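Local coordinates for protein cryptochrome DASH (Arabidopsis thaliana, PDB 2VTB) that repairs cyclobutane pyrimidine dimers in single-stranded DNA, binds DNA without sequence preference, carries FAD and a methenyltetrahydrofolate, and may act as a photoreceptor, at residues 3-8 with 246-251; 67-72 with 113-118; 263-268 with 311-316. All coordinates share one frame; numbering follows the deposited sequence.

Overall arrangement
From the N terminus, residues 3-8 form a short strand paired with 246-251, more than 230 residues on; contact 1 thus closes a loop that takes in the whole photolyase alpha/beta sheet. Nested inside that loop, contact 2 closes a loop of about 40 residues, joining strand 68-75 to the turn leading into the edge strand 118-121, across helix 93-111. Contact 3 follows in series and closes one of about 42: helix 253-266, which comes directly after strand 246-249, ends against the C-terminal end of helix 300-313. The three contacts do not touch one another; their centres lie about 32 Å (contacts 1 and 2), 23 Å (1 and 3) and 35 Å (2 and 3) apart.

Contact 1 of 3, residues 3-8 with 246-251; sequences DHIHRV and GMRFVG
V8 sets its CB over one face of the F249 ring, toward the rim, with CG1 4.1 Å from CE1 of F249; F389 meets the same phenyl from outside the strands, the ring planes at about 35°. The guanidinium of R7 carries V250 on one face, where CG2 of V250 lies 3.7 Å from NH2 of R7. H4 O sits over one face of the H6 imidazole, toward its rim. Between these groups, strands 5-8 and 246-249 pair in parallel as a two-stranded sheet, I5 beside G246 and V8 beside F249. Five backbone bonds zip them together, from G246 N to H4 O at one end to V250 N to V8 O at the other; the shortest, R248 N to H6 O, is 2.7 Å and nearly straight at 168°. H6, V8, M247 and F249 share one face of the sheet, I5, R7 and R248 the other. On the first, V8 holds CG2 beside its own backbone N (CG1 anti to it, chi1 -169°), which brings CG2 to 3.7 Å from CG of M247; the M247 side chain also packs on K288 and F389. On the second face, CG2 of I5 rests 3.9 Å from CB of R248. The two arginine side chains lie near each other, R7 NE 5.7 Å from R248 NE, but each has its own carboxylate, E13 for R7 and E101 for R248. R248 also reaches forward along its own strand, NH1 donating to F249 O at 2.9 Å. The F249 side chain is about 7 Å from the bound FAD. The chemistry is therefore two-sided: V8, M247 and F249 pack apolar groups on the face nearer the flavin, without touching it, whereas on the other two positive charges are probably made tolerable by separate acidic partners.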
ATOM      1  N   ASP B   3       5.517  15.133  47.180  1.00 53.09           N
ATOM      2  CA  ASP B   3       5.445  15.704  45.799  1.00 53.14           C
ATOM      3  C   ASP B   3       4.328  15.077  44.950  1.00 52.65           C
ATOM      4  O   ASP B   3       3.964  15.623  43.900  1.00 52.82           O
ATOM      5  CB  ASP B   3       6.806  15.579  45.087  1.00 53.42           C
ATOM      6  CG  ASP B   3       7.425  14.178  45.199  1.00 54.37           C
ATOM      7  OD1 ASP B   3       6.694  13.160  45.112  1.00 54.76           O
ATOM      8  OD2 ASP B   3       8.667  14.100  45.358  1.00 55.40           O
ATOM      9  N   HIS B   4       3.785  13.948  45.413  1.00 51.97           N
ATOM     10  CA  HIS B   4       2.729  13.212  44.706  1.00 51.48           C
ATOM     11  C   HIS B   4       3.174  12.784  43.303  1.00 50.97           C
ATOM     12  O   HIS B   4       2.404  12.845  42.341  1.00 50.80           O
ATOM     13  CB  HIS B   4       1.429  14.026  44.652  1.00 51.44           C
ATOM     14  CG  HIS B   4       0.917  14.428  46.001  1.00 51.78           C
ATOM     15  ND1 HIS B   4       1.436  15.491  46.708  1.00 51.95           N
ATOM     16  CD2 HIS B   4      -0.059  13.900  46.778  1.00 51.84           C
ATOM     17  CE1 HIS B   4       0.798  15.606  47.859  1.00 51.47           C
ATOM     18  NE2 HIS B   4      -0.114  14.651  47.927  1.00 51.43           N
ATOM     19  N   ILE B   5       4.428  12.351  43.208  1.00 50.39           N
ATOM     20  CA  ILE B   5       4.977  11.816  41.974  1.00 49.92           C
ATOM     21  C   ILE B   5       4.978  10.296  42.088  1.00 49.39           C
ATOM     22  O   ILE B   5       5.420   9.747  43.099  1.00 49.17           O
ATOM     23  CB  ILE B   5       6.399  12.348  41.717  1.00 49.93           C
ATOM     24  CG1 ILE B   5       6.365  13.874  41.560  1.00 49.82           C
ATOM     25  CG2 ILE B   5       7.000  11.704  40.474  1.00 49.45           C
ATOM     26  CD1 ILE B   5       7.735  14.509  41.434  1.00 49.87           C
ATOM     27  N   HIS B   6       4.458   9.630  41.057  1.00 48.59           N
ATOM     28  CA  HIS B   6       4.317   8.177  41.050  1.00 48.07           C
ATOM     29  C   HIS B   6       5.129   7.562  39.914  1.00 47.14           C
ATOM     30  O   HIS B   6       4.794   7.737  38.744  1.00 46.90           O
ATOM     31  CB  HIS B   6       2.844   7.788  40.889  1.00 48.26           C
ATOM     32  CG  HIS B   6       1.935   8.429  41.889  1.00 49.11           C
ATOM     33  ND1 HIS B   6       0.771   9.075  41.530  1.00 49.78           N
ATOM     34  CD2 HIS B   6       2.025   8.535  43.236  1.00 49.45           C
ATOM     35  CE1 HIS B   6       0.179   9.543  42.613  1.00 49.95           C
ATOM     36  NE2 HIS B   6       0.919   9.231  43.662  1.00 50.39           N
ATOM     37  N   ARG B   7       6.197   6.849  40.256  1.00 46.02           N
ATOM     38  CA  ARG B   7       6.998   6.162  39.252  1.00 45.57           C
ATOM     39  C   ARG B   7       6.211   4.990  38.680  1.00 44.06           C
ATOM     40  O   ARG B   7       5.573   4.245  39.423  1.00 43.60           O
ATOM     41  CB  ARG B   7       8.323   5.668  39.843  1.00 45.63           C
ATOM     42  CG  ARG B   7       9.326   6.790  40.095  1.00 46.99           C
ATOM     43  CD  ARG B   7      10.579   6.312  40.821  1.00 47.11           C
ATOM     44  NE  ARG B   7      11.663   5.947  39.905  1.00 49.29           N
ATOM     45  CZ  ARG B   7      11.894   4.721  39.430  1.00 50.05           C
ATOM     46  NH1 ARG B   7      11.112   3.695  39.760  1.00 51.39           N
ATOM     47  NH2 ARG B   7      12.921   4.513  38.615  1.00 48.67           N
ATOM     48  N   VAL B   8       6.248   4.844  37.360  1.00 42.84           N
ATOM     49  CA  VAL B   8       5.618   3.712  36.690  1.00 41.94           C
ATOM     50  C   VAL B   8       6.681   2.971  35.877  1.00 41.72           C
ATOM     51  O   VAL B   8       7.272   3.558  34.969  1.00 41.30           O
ATOM     52  CB  VAL B   8       4.462   4.147  35.765  1.00 41.73           C
ATOM     53  CG1 VAL B   8       3.681   2.926  35.301  1.00 41.09           C
ATOM     54  CG2 VAL B   8       3.537   5.119  36.485  1.00 40.68           C
ATOM     55  N   GLY B 246       2.226  13.671  39.509  1.00 42.16           N
ATOM     56  CA  GLY B 246       1.584  12.572  38.780  1.00 41.77           C
ATOM     57  C   GLY B 246       2.547  11.488  38.320  1.00 41.27           C
ATOM     58  O   GLY B 246       3.603  11.277  38.927  1.00 40.98           O
ATOM     59  N   MET B 247       2.186  10.801  37.236  1.00 40.80           N
ATOM     60  CA  MET B 247       2.912   9.601  36.819  1.00 40.46           C
ATOM     61  C   MET B 247       4.236   9.902  36.114  1.00 40.25           C
ATOM     62  O   MET B 247       4.302  10.726  35.201  1.00 40.09           O
ATOM     63  CB  MET B 247       2.025   8.700  35.953  1.00 40.31           C
ATOM     64  CG  MET B 247       1.035   7.877  36.770  1.00 40.51           C
ATOM     65  SD  MET B 247      -0.052   6.853  35.765  1.00 40.46           S
ATOM     66  CE  MET B 247      -1.173   8.097  35.103  1.00 41.30           C
ATOM     67  N   ARG B 248       5.282   9.205  36.552  1.00 40.07           N
ATOM     68  CA  ARG B 248       6.628   9.341  35.999  1.00 40.00           C
ATOM     69  C   ARG B 248       7.031   8.004  35.367  1.00 39.59           C
ATOM     70  O   ARG B 248       7.533   7.110  36.045  1.00 39.33           O
ATOM     71  CB  ARG B 248       7.600   9.744  37.119  1.00 40.43           C
ATOM     72  CG  ARG B 248       8.889  10.416  36.658  1.00 41.44           C
ATOM     73  CD  ARG B 248       9.797   9.453  35.925  1.00 43.37           C
ATOM     74  NE  ARG B 248      11.173   9.945  35.825  1.00 43.87           N
ATOM     75  CZ  ARG B 248      12.034   9.592  34.871  1.00 44.46           C
ATOM     76  NH1 ARG B 248      11.673   8.741  33.919  1.00 43.45           N
ATOM     77  NH2 ARG B 248      13.261  10.100  34.863  1.00 44.74           N
ATOM     78  N   PHE B 249       6.803   7.878  34.062  1.00 39.23           N
ATOM     79  CA  PHE B 249       7.113   6.651  33.328  1.00 39.10           C
ATOM     80  C   PHE B 249       8.629   6.471  33.146  1.00 38.92           C
ATOM     81  O   PHE B 249       9.335   7.420  32.814  1.00 38.28           O
ATOM     82  CB  PHE B 249       6.430   6.666  31.956  1.00 39.37           C
ATOM     83  CG  PHE B 249       4.939   6.455  32.007  1.00 39.13           C
ATOM     84  CD1 PHE B 249       4.398   5.200  31.775  1.00 39.98           C
ATOM     85  CD2 PHE B 249       4.078   7.511  32.263  1.00 39.66           C
ATOM     86  CE1 PHE B 249       3.024   4.995  31.805  1.00 40.24           C
ATOM     87  CE2 PHE B 249       2.700   7.317  32.306  1.00 39.77           C
ATOM     88  CZ  PHE B 249       2.171   6.057  32.073  1.00 39.90           C
ATOM     89  N   VAL B 250       9.113   5.249  33.360  1.00 38.77           N
ATOM     90  CA  VAL B 250      10.547   4.943  33.260  1.00 38.73           C
ATOM     91  C   VAL B 250      10.838   4.226  31.946  1.00 38.64           C
ATOM     92  O   VAL B 250      10.292   3.157  31.688  1.00 38.77           O
ATOM     93  CB  VAL B 250      11.021   4.051  34.421  1.00 38.61           C
ATOM     94  CG1 VAL B 250      12.541   3.887  34.377  1.00 38.38           C
ATOM     95  CG2 VAL B 250      10.577   4.628  35.760  1.00 39.12           C
ATOM     96  N   GLY B 251      11.703   4.810  31.123  1.00 38.46           N
ATOM     97  CA  GLY B 251      11.981   4.273  29.795  1.00 38.40           C
ATOM     98  C   GLY B 251      12.721   2.945  29.788  1.00 38.26           C
ATOM     99  O   GLY B 251      13.539   2.662  30.677  1.00 38.34           O
TER

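Contact 2 of 3, residues 67-72 with 113-118; sequences DTILPV and RGLNLL
L118 packs beside V72, the two side chains pointing the same way, with CD2 of L118 3.9 Å from CG2 of V72. This pair is the parallel bridge at which the edge strand 118-121 begins to run along strand 68-75, in the five-stranded alpha/beta sheet of the photolyase N-terminal domain. L118 N donates to P71 O at 2.9 Å, nearly straight at 167°, and CA of V72 makes a CA-H...O contact with L118 O at 3.3 Å. L118 has CG anti to its own N (chi1 -172°), an orientation that keeps its branch alongside V72; L131 of helix 124-135 packs against both.

P71 meets the incoming chain with its ring: CB, CG and CD all lie near N116 O, CG closest at 3.1 Å. Having no N-H to offer, the proline presents carbon to this carbonyl, and regular strand pairing starts only beyond it. CG of P71 is also 4.1 Å from CD1 of L115, the two side chains crossing at about a right angle.

L115 spreads its two methyl groups over the strand, CD1 toward P71 and CD2 to 4.2 Å from CB of I69. It follows G114, whose positive phi ends helix 93-111 in a Schellman motif, so the chain turns from helix to sheet within a few residues, completing a beta-alpha-beta crossover. Within the approach, N116 OD1 accepts L117 N at 2.7 Å, in the carbonyl plane on a lone pair.

Chemically, the junction rests on aliphatic packing with a single backbone bond across it, which suggests that the fit of L115, P71 and L118 probably supplies much of the hold between these segments.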
ATOM      1  N   ASP B  67      27.079 -14.249  10.865  1.00 43.16           N
ATOM      2  CA  ASP B  67      27.995 -14.689  11.930  1.00 43.21           C
ATOM      3  C   ASP B  67      28.433 -13.537  12.850  1.00 42.54           C
ATOM      4  O   ASP B  67      29.059 -13.777  13.880  1.00 42.29           O
ATOM      5  CB  ASP B  67      29.213 -15.446  11.368  1.00 43.53           C
ATOM      6  CG  ASP B  67      30.017 -14.636  10.367  1.00 45.14           C
ATOM      7  OD1 ASP B  67      30.290 -13.439  10.617  1.00 46.50           O
ATOM      8  OD2 ASP B  67      30.399 -15.214   9.322  1.00 48.06           O
ATOM      9  N   THR B  68      28.079 -12.304  12.474  1.00 41.86           N
ATOM     10  CA  THR B  68      28.448 -11.085  13.203  1.00 41.50           C
ATOM     11  C   THR B  68      27.355 -10.021  13.007  1.00 40.97           C
ATOM     12  O   THR B  68      26.916  -9.805  11.873  1.00 40.92           O
ATOM     13  CB  THR B  68      29.758 -10.497  12.664  1.00 41.48           C
ATOM     14  OG1 THR B  68      30.771 -11.511  12.619  1.00 42.18           O
ATOM     15  CG2 THR B  68      30.220  -9.335  13.529  1.00 41.84           C
ATOM     16  N   ILE B  69      26.937  -9.353  14.086  1.00 40.26           N
ATOM     17  CA  ILE B  69      25.829  -8.374  14.030  1.00 39.83           C
ATOM     18  C   ILE B  69      26.266  -7.003  14.539  1.00 39.46           C
ATOM     19  O   ILE B  69      26.850  -6.905  15.620  1.00 39.21           O
ATOM     20  CB  ILE B  69      24.637  -8.791  14.912  1.00 39.66           C
ATOM     21  CG1 ILE B  69      24.156 -10.206  14.584  1.00 39.83           C
ATOM     22  CG2 ILE B  69      23.480  -7.795  14.757  1.00 38.73           C
ATOM     23  CD1 ILE B  69      23.174 -10.740  15.602  1.00 38.90           C
ATOM     24  N   LEU B  70      25.945  -5.958  13.777  1.00 38.83           N
ATOM     25  CA  LEU B  70      26.160  -4.568  14.189  1.00 38.80           C
ATOM     26  C   LEU B  70      24.818  -3.855  14.397  1.00 38.66           C
ATOM     27  O   LEU B  70      24.214  -3.372  13.432  1.00 38.81           O
ATOM     28  CB  LEU B  70      26.990  -3.814  13.142  1.00 38.69           C
ATOM     29  CG  LEU B  70      27.289  -2.341  13.450  1.00 38.71           C
ATOM     30  CD1 LEU B  70      28.001  -2.186  14.792  1.00 39.06           C
ATOM     31  CD2 LEU B  70      28.113  -1.706  12.329  1.00 39.09           C
ATOM     32  N   PRO B  71      24.325  -3.821  15.646  1.00 38.65           N
ATOM     33  CA  PRO B  71      23.106  -3.066  15.937  1.00 38.52           C
ATOM     34  C   PRO B  71      23.345  -1.558  15.934  1.00 38.67           C
ATOM     35  O   PRO B  71      24.337  -1.091  16.488  1.00 38.43           O
ATOM     36  CB  PRO B  71      22.713  -3.561  17.336  1.00 38.33           C
ATOM     37  CG  PRO B  71      23.516  -4.813  17.540  1.00 38.64           C
ATOM     38  CD  PRO B  71      24.792  -4.533  16.843  1.00 38.29           C
ATOM     39  N   VAL B  72      22.432  -0.814  15.313  1.00 38.86           N
ATOM     40  CA  VAL B  72      22.573   0.629  15.171  1.00 39.27           C
ATOM     41  C   VAL B  72      21.251   1.336  15.449  1.00 39.30           C
ATOM     42  O   VAL B  72      20.195   0.872  15.010  1.00 39.04           O
ATOM     43  CB  VAL B  72      23.003   1.009  13.733  1.00 39.65           C
ATOM     44  CG1 VAL B  72      23.162   2.525  13.603  1.00 39.82           C
ATOM     45  CG2 VAL B  72      24.298   0.289  13.338  1.00 40.72           C
ATOM     46  N   ARG B 113      23.758  -9.713  26.133  1.00 41.35           N
ATOM     47  CA  ARG B 113      23.679 -10.822  25.165  1.00 41.43           C
ATOM     48  C   ARG B 113      24.933 -10.948  24.274  1.00 41.00           C
ATOM     49  O   ARG B 113      24.935 -11.712  23.303  1.00 40.83           O
ATOM     50  CB  ARG B 113      22.456 -10.651  24.258  1.00 41.63           C
ATOM     51  CG  ARG B 113      21.146 -10.368  24.980  1.00 42.92           C
ATOM     52  CD  ARG B 113      20.156 -11.536  24.937  1.00 43.99           C
ATOM     53  NE  ARG B 113      18.944 -11.199  25.689  1.00 44.11           N
ATOM     54  CZ  ARG B 113      17.883 -11.989  25.825  1.00 44.10           C
ATOM     55  NH1 ARG B 113      17.830 -13.174  25.229  1.00 44.30           N
ATOM     56  NH2 ARG B 113      16.854 -11.570  26.550  1.00 44.97           N
ATOM     57  N   GLY B 114      25.995 -10.213  24.605  1.00 40.64           N
ATOM     58  CA  GLY B 114      27.235 -10.234  23.818  1.00 40.33           C
ATOM     59  C   GLY B 114      27.244  -9.291  22.624  1.00 40.08           C
ATOM     60  O   GLY B 114      28.137  -9.368  21.783  1.00 39.83           O
ATOM     61  N   LEU B 115      26.258  -8.396  22.551  1.00 39.74           N
ATOM     62  CA  LEU B 115      26.209  -7.387  21.492  1.00 39.68           C
ATOM     63  C   LEU B 115      26.505  -5.989  22.053  1.00 39.43           C
ATOM     64  O   LEU B 115      27.082  -5.857  23.123  1.00 39.12           O
ATOM     65  CB  LEU B 115      24.847  -7.434  20.780  1.00 39.65           C
ATOM     66  CG  LEU B 115      24.527  -8.699  19.971  1.00 40.02           C
ATOM     67  CD1 LEU B 115      23.191  -8.542  19.252  1.00 37.98           C
ATOM     68  CD2 LEU B 115      25.637  -9.028  18.968  1.00 39.86           C
ATOM     69  N   ASN B 116      26.167  -4.950  21.299  1.00 39.03           N
ATOM     70  CA  ASN B 116      26.221  -3.572  21.780  1.00 39.03           C
ATOM     71  C   ASN B 116      25.295  -2.745  20.890  1.00 39.07           C
ATOM     72  O   ASN B 116      24.716  -3.288  19.949  1.00 38.93           O
ATOM     73  CB  ASN B 116      27.660  -3.043  21.731  1.00 38.81           C
ATOM     74  CG  ASN B 116      27.923  -1.938  22.744  1.00 38.53           C
ATOM     75  OD1 ASN B 116      27.052  -1.122  23.036  1.00 36.88           O
ATOM     76  ND2 ASN B 116      29.144  -1.902  23.275  1.00 38.16           N
ATOM     77  N   LEU B 117      25.140  -1.456  21.182  1.00 39.26           N
ATOM     78  CA  LEU B 117      24.313  -0.575  20.346  1.00 39.45           C
ATOM     79  C   LEU B 117      25.147   0.592  19.845  1.00 39.65           C
ATOM     80  O   LEU B 117      25.648   1.374  20.642  1.00 39.57           O
ATOM     81  CB  LEU B 117      23.108  -0.054  21.134  1.00 39.36           C
ATOM     82  CG  LEU B 117      22.108   0.807  20.346  1.00 39.31           C
ATOM     83  CD1 LEU B 117      21.490   0.012  19.186  1.00 39.29           C
ATOM     84  CD2 LEU B 117      21.019   1.360  21.263  1.00 39.50           C
ATOM     85  N   LEU B 118      25.305   0.700  18.526  1.00 39.94           N
ATOM     86  CA  LEU B 118      26.007   1.830  17.922  1.00 40.33           C
ATOM     87  C   LEU B 118      25.034   2.997  17.779  1.00 40.52           C
ATOM     88  O   LEU B 118      24.012   2.869  17.106  1.00 40.10           O
ATOM     89  CB  LEU B 118      26.573   1.449  16.554  1.00 40.48           C
ATOM     90  CG  LEU B 118      27.489   2.480  15.890  1.00 41.29           C
ATOM     91  CD1 LEU B 118      28.893   2.383  16.454  1.00 42.13           C
ATOM     92  CD2 LEU B 118      27.517   2.298  14.386  1.00 42.32           C
TER

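Contact 3 of 3, residues 263-268 with 311-316; sequences YFWKKD and EKERVA
R314, the first residue to leave helical geometry after helix 300-313, grips a backbone carbonyl in the last turn of helix 253-266 with both end nitrogens of its guanidinium, joining the C-terminal parts of two helices at the surface of the helical FAD-binding region. R314 NH1 and NH2 both donate to W265 O, at 3.0 and 3.1 Å; the oxygen lies in the guanidinium plane, and NH1 reaches it on a lone pair, NH2 from a tilt. NH1 also forms a salt bridge to D268 OD1, a weak hydrogen bond with the carboxylate turned 79° from the guanidinium. CE3 of W265 stands over the centre of one guanidinium face, 3.9 Å from CZ of R314, the indole inclined at 70° rather than stacked. CB of E313 comes to the indole edge, 3.8 Å from CZ3 of W265.

In the second shell, E306 of helix 300-313 takes the indole NE1 and Y310 OH bonds to D268 OD1, tethering the indole and the D268 carboxylate to the helix that R314 follows. With an alanine at W265 the indole is gone, and the guanidinium of R314, though still able to bond the backbone carbonyl, would probably turn more freely, with E306 left without its NE1 donor. Lying in the last turn of its helix, W265 O is probably somewhat more negative than an isolated carbonyl, which would suit a cationic donor. R314 arrives through a bend at chi2 (-81°), which carries its CD to within 3.6 Å of D268 OD1.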
ATOM      1  N   TYR B 263       1.508  -4.956  37.172  1.00 37.43           N
ATOM      2  CA  TYR B 263       0.065  -4.839  36.961  1.00 37.35           C
ATOM      3  C   TYR B 263      -0.650  -6.196  37.020  1.00 37.52           C
ATOM      4  O   TYR B 263      -1.664  -6.333  37.713  1.00 37.50           O
ATOM      5  CB  TYR B 263      -0.257  -4.101  35.652  1.00 37.37           C
ATOM      6  CG  TYR B 263      -1.737  -3.814  35.487  1.00 37.08           C
ATOM      7  CD1 TYR B 263      -2.385  -2.896  36.309  1.00 37.44           C
ATOM      8  CD2 TYR B 263      -2.497  -4.484  34.529  1.00 37.18           C
ATOM      9  CE1 TYR B 263      -3.751  -2.643  36.173  1.00 37.57           C
ATOM     10  CE2 TYR B 263      -3.858  -4.238  34.392  1.00 37.15           C
ATOM     11  CZ  TYR B 263      -4.478  -3.319  35.217  1.00 37.13           C
ATOM     12  OH  TYR B 263      -5.830  -3.080  35.081  1.00 37.18           O
ATOM     13  N   PHE B 264      -0.113  -7.192  36.311  1.00 37.63           N
ATOM     14  CA  PHE B 264      -0.715  -8.531  36.265  1.00 37.86           C
ATOM     15  C   PHE B 264      -0.491  -9.279  37.578  1.00 38.20           C
ATOM     16  O   PHE B 264      -1.445  -9.665  38.250  1.00 38.52           O
ATOM     17  CB  PHE B 264      -0.128  -9.377  35.121  1.00 37.66           C
ATOM     18  CG  PHE B 264      -0.586  -8.985  33.728  1.00 37.27           C
ATOM     19  CD1 PHE B 264      -1.251  -7.791  33.473  1.00 37.43           C
ATOM     20  CD2 PHE B 264      -0.304  -9.827  32.652  1.00 37.36           C
ATOM     21  CE1 PHE B 264      -1.655  -7.456  32.175  1.00 37.93           C
ATOM     22  CE2 PHE B 264      -0.695  -9.496  31.354  1.00 37.47           C
ATOM     23  CZ  PHE B 264      -1.371  -8.310  31.114  1.00 36.91           C
ATOM     24  N   TRP B 265       0.774  -9.468  37.943  1.00 38.49           N
ATOM     25  CA  TRP B 265       1.141 -10.439  38.976  1.00 38.61           C
ATOM     26  C   TRP B 265       1.242  -9.859  40.384  1.00 38.48           C
ATOM     27  O   TRP B 265       0.591 -10.367  41.298  1.00 38.49           O
ATOM     28  CB  TRP B 265       2.430 -11.168  38.579  1.00 38.85           C
ATOM     29  CG  TRP B 265       2.275 -11.880  37.255  1.00 39.02           C
ATOM     30  CD1 TRP B 265       2.691 -11.433  36.033  1.00 39.44           C
ATOM     31  CD2 TRP B 265       1.624 -13.138  37.022  1.00 38.38           C
ATOM     32  NE1 TRP B 265       2.357 -12.343  35.059  1.00 39.52           N
ATOM     33  CE2 TRP B 265       1.703 -13.397  35.635  1.00 38.91           C
ATOM     34  CE3 TRP B 265       0.998 -14.077  37.850  1.00 39.00           C
ATOM     35  CZ2 TRP B 265       1.175 -14.552  35.056  1.00 38.60           C
ATOM     36  CZ3 TRP B 265       0.474 -15.230  37.275  1.00 39.13           C
ATOM     37  CH2 TRP B 265       0.568 -15.455  35.887  1.00 39.30           C
ATOM     38  N   LYS B 266       2.036  -8.809  40.573  1.00 38.43           N
ATOM     39  CA  LYS B 266       2.206  -8.241  41.919  1.00 38.41           C
ATOM     40  C   LYS B 266       0.867  -7.789  42.503  1.00 38.49           C
ATOM     41  O   LYS B 266       0.515  -8.165  43.620  1.00 37.96           O
ATOM     42  CB  LYS B 266       3.183  -7.063  41.915  1.00 38.39           C
ATOM     43  CG  LYS B 266       3.533  -6.545  43.306  1.00 38.43           C
ATOM     44  CD  LYS B 266       4.676  -5.543  43.262  1.00 39.28           C
ATOM     45  CE  LYS B 266       5.027  -5.035  44.652  1.00 40.42           C
ATOM     46  NZ  LYS B 266       5.944  -3.864  44.594  1.00 41.09           N
ATOM     47  N   LYS B 267       0.126  -6.997  41.730  1.00 38.34           N
ATOM     48  CA  LYS B 267      -1.093  -6.352  42.216  1.00 38.58           C
ATOM     49  C   LYS B 267      -2.386  -7.105  41.881  1.00 38.35           C
ATOM     50  O   LYS B 267      -3.439  -6.796  42.450  1.00 38.31           O
ATOM     51  CB  LYS B 267      -1.174  -4.923  41.672  1.00 38.90           C
ATOM     52  CG  LYS B 267      -0.144  -3.976  42.274  1.00 39.73           C
ATOM     53  CD  LYS B 267      -0.264  -2.589  41.673  1.00 41.19           C
ATOM     54  CE  LYS B 267       0.832  -1.661  42.171  1.00 41.98           C
ATOM     55  NZ  LYS B 267       0.597  -1.228  43.560  1.00 42.79           N
ATOM     56  N   ASP B 268      -2.318  -8.066  40.955  1.00 38.18           N
ATOM     57  CA  ASP B 268      -3.468  -8.912  40.610  1.00 38.04           C
ATOM     58  C   ASP B 268      -4.632  -8.091  40.042  1.00 38.17           C
ATOM     59  O   ASP B 268      -5.798  -8.402  40.291  1.00 38.36           O
ATOM     60  CB  ASP B 268      -3.922  -9.685  41.862  1.00 38.01           C
ATOM     61  CG  ASP B 268      -4.533 -11.036  41.546  1.00 38.09           C
ATOM     62  OD1 ASP B 268      -4.382 -11.531  40.408  1.00 38.19           O
ATOM     63  OD2 ASP B 268      -5.157 -11.617  42.459  1.00 36.99           O
ATOM     64  N   GLU B 311      -4.353 -16.302  33.084  1.00 40.43           N
ATOM     65  CA  GLU B 311      -5.638 -16.997  32.993  1.00 41.03           C
ATOM     66  C   GLU B 311      -5.558 -18.434  33.535  1.00 41.56           C
ATOM     67  O   GLU B 311      -6.569 -19.005  33.959  1.00 41.81           O
ATOM     68  CB  GLU B 311      -6.168 -16.963  31.553  1.00 41.03           C
ATOM     69  CG  GLU B 311      -6.679 -15.572  31.156  1.00 41.42           C
ATOM     70  CD  GLU B 311      -7.209 -15.486  29.737  1.00 41.92           C
ATOM     71  OE1 GLU B 311      -6.729 -16.234  28.857  1.00 44.75           O
ATOM     72  OE2 GLU B 311      -8.094 -14.638  29.495  1.00 43.00           O
ATOM     73  N   LYS B 312      -4.348 -18.991  33.530  1.00 42.12           N
ATOM     74  CA  LYS B 312      -4.067 -20.329  34.058  1.00 42.75           C
ATOM     75  C   LYS B 312      -3.708 -20.289  35.546  1.00 42.29           C
ATOM     76  O   LYS B 312      -4.243 -21.068  36.340  1.00 42.64           O
ATOM     77  CB  LYS B 312      -2.927 -20.957  33.234  1.00 42.84           C
ATOM     78  CG  LYS B 312      -2.267 -22.196  33.830  1.00 44.11           C
ATOM     79  CD  LYS B 312      -1.276 -22.804  32.839  1.00 44.87           C
ATOM     80  CE  LYS B 312      -1.974 -23.728  31.834  1.00 46.91           C
ATOM     81  NZ  LYS B 312      -2.231 -25.084  32.444  1.00 48.67           N
ATOM     82  N   GLU B 313      -2.809 -19.381  35.923  1.00 42.21           N
ATOM     83  CA  GLU B 313      -2.293 -19.330  37.297  1.00 42.28           C
ATOM     84  C   GLU B 313      -3.151 -18.497  38.277  1.00 41.84           C
ATOM     85  O   GLU B 313      -3.021 -18.664  39.494  1.00 41.73           O
ATOM     86  CB  GLU B 313      -0.840 -18.830  37.306  1.00 42.42           C
ATOM     87  CG  GLU B 313       0.159 -19.803  36.678  1.00 43.03           C
ATOM     88  CD  GLU B 313       1.595 -19.292  36.706  1.00 43.85           C
ATOM     89  OE1 GLU B 313       1.951 -18.524  37.627  1.00 47.32           O
ATOM     90  OE2 GLU B 313       2.380 -19.667  35.806  1.00 46.43           O
ATOM     91  N   ARG B 314      -4.025 -17.630  37.755  1.00 41.29           N
ATOM     92  CA  ARG B 314      -4.845 -16.736  38.590  1.00 40.91           C
ATOM     93  C   ARG B 314      -6.346 -16.855  38.251  1.00 40.60           C
ATOM     94  O   ARG B 314      -7.061 -17.621  38.901  1.00 40.54           O
ATOM     95  CB  ARG B 314      -4.349 -15.281  38.479  1.00 40.98           C
ATOM     96  CG  ARG B 314      -2.953 -15.020  39.079  1.00 41.40           C
ATOM     97  CD  ARG B 314      -2.990 -14.843  40.590  1.00 42.16           C
ATOM     98  NE  ARG B 314      -1.658 -14.653  41.175  1.00 42.40           N
ATOM     99  CZ  ARG B 314      -0.988 -13.502  41.199  1.00 42.11           C
ATOM    100  NH1 ARG B 314      -1.503 -12.399  40.679  1.00 42.23           N
ATOM    101  NH2 ARG B 314       0.217 -13.457  41.757  1.00 43.20           N
ATOM    102  N   VAL B 315      -6.815 -16.120  37.237  1.00 40.40           N
ATOM    103  CA  VAL B 315      -8.237 -16.135  36.837  1.00 40.17           C
ATOM    104  C   VAL B 315      -8.439 -15.715  35.377  1.00 39.85           C
ATOM    105  O   VAL B 315      -7.700 -14.883  34.850  1.00 39.68           O
ATOM    106  CB  VAL B 315      -9.108 -15.210  37.748  1.00 40.54           C
ATOM    107  CG1 VAL B 315      -8.405 -13.894  38.012  1.00 40.83           C
ATOM    108  CG2 VAL B 315     -10.486 -14.951  37.126  1.00 40.47           C
ATOM    109  N   ALA B 316      -9.443 -16.308  34.733  1.00 39.62           N
ATOM    110  CA  ALA B 316      -9.903 -15.885  33.416  1.00 39.66           C
ATOM    111  C   ALA B 316     -11.333 -15.370  33.529  1.00 39.58           C
ATOM    112  O   ALA B 316     -12.193 -16.043  34.094  1.00 39.47           O
ATOM    113  CB  ALA B 316      -9.836 -17.051  32.427  1.00 39.71           C
TER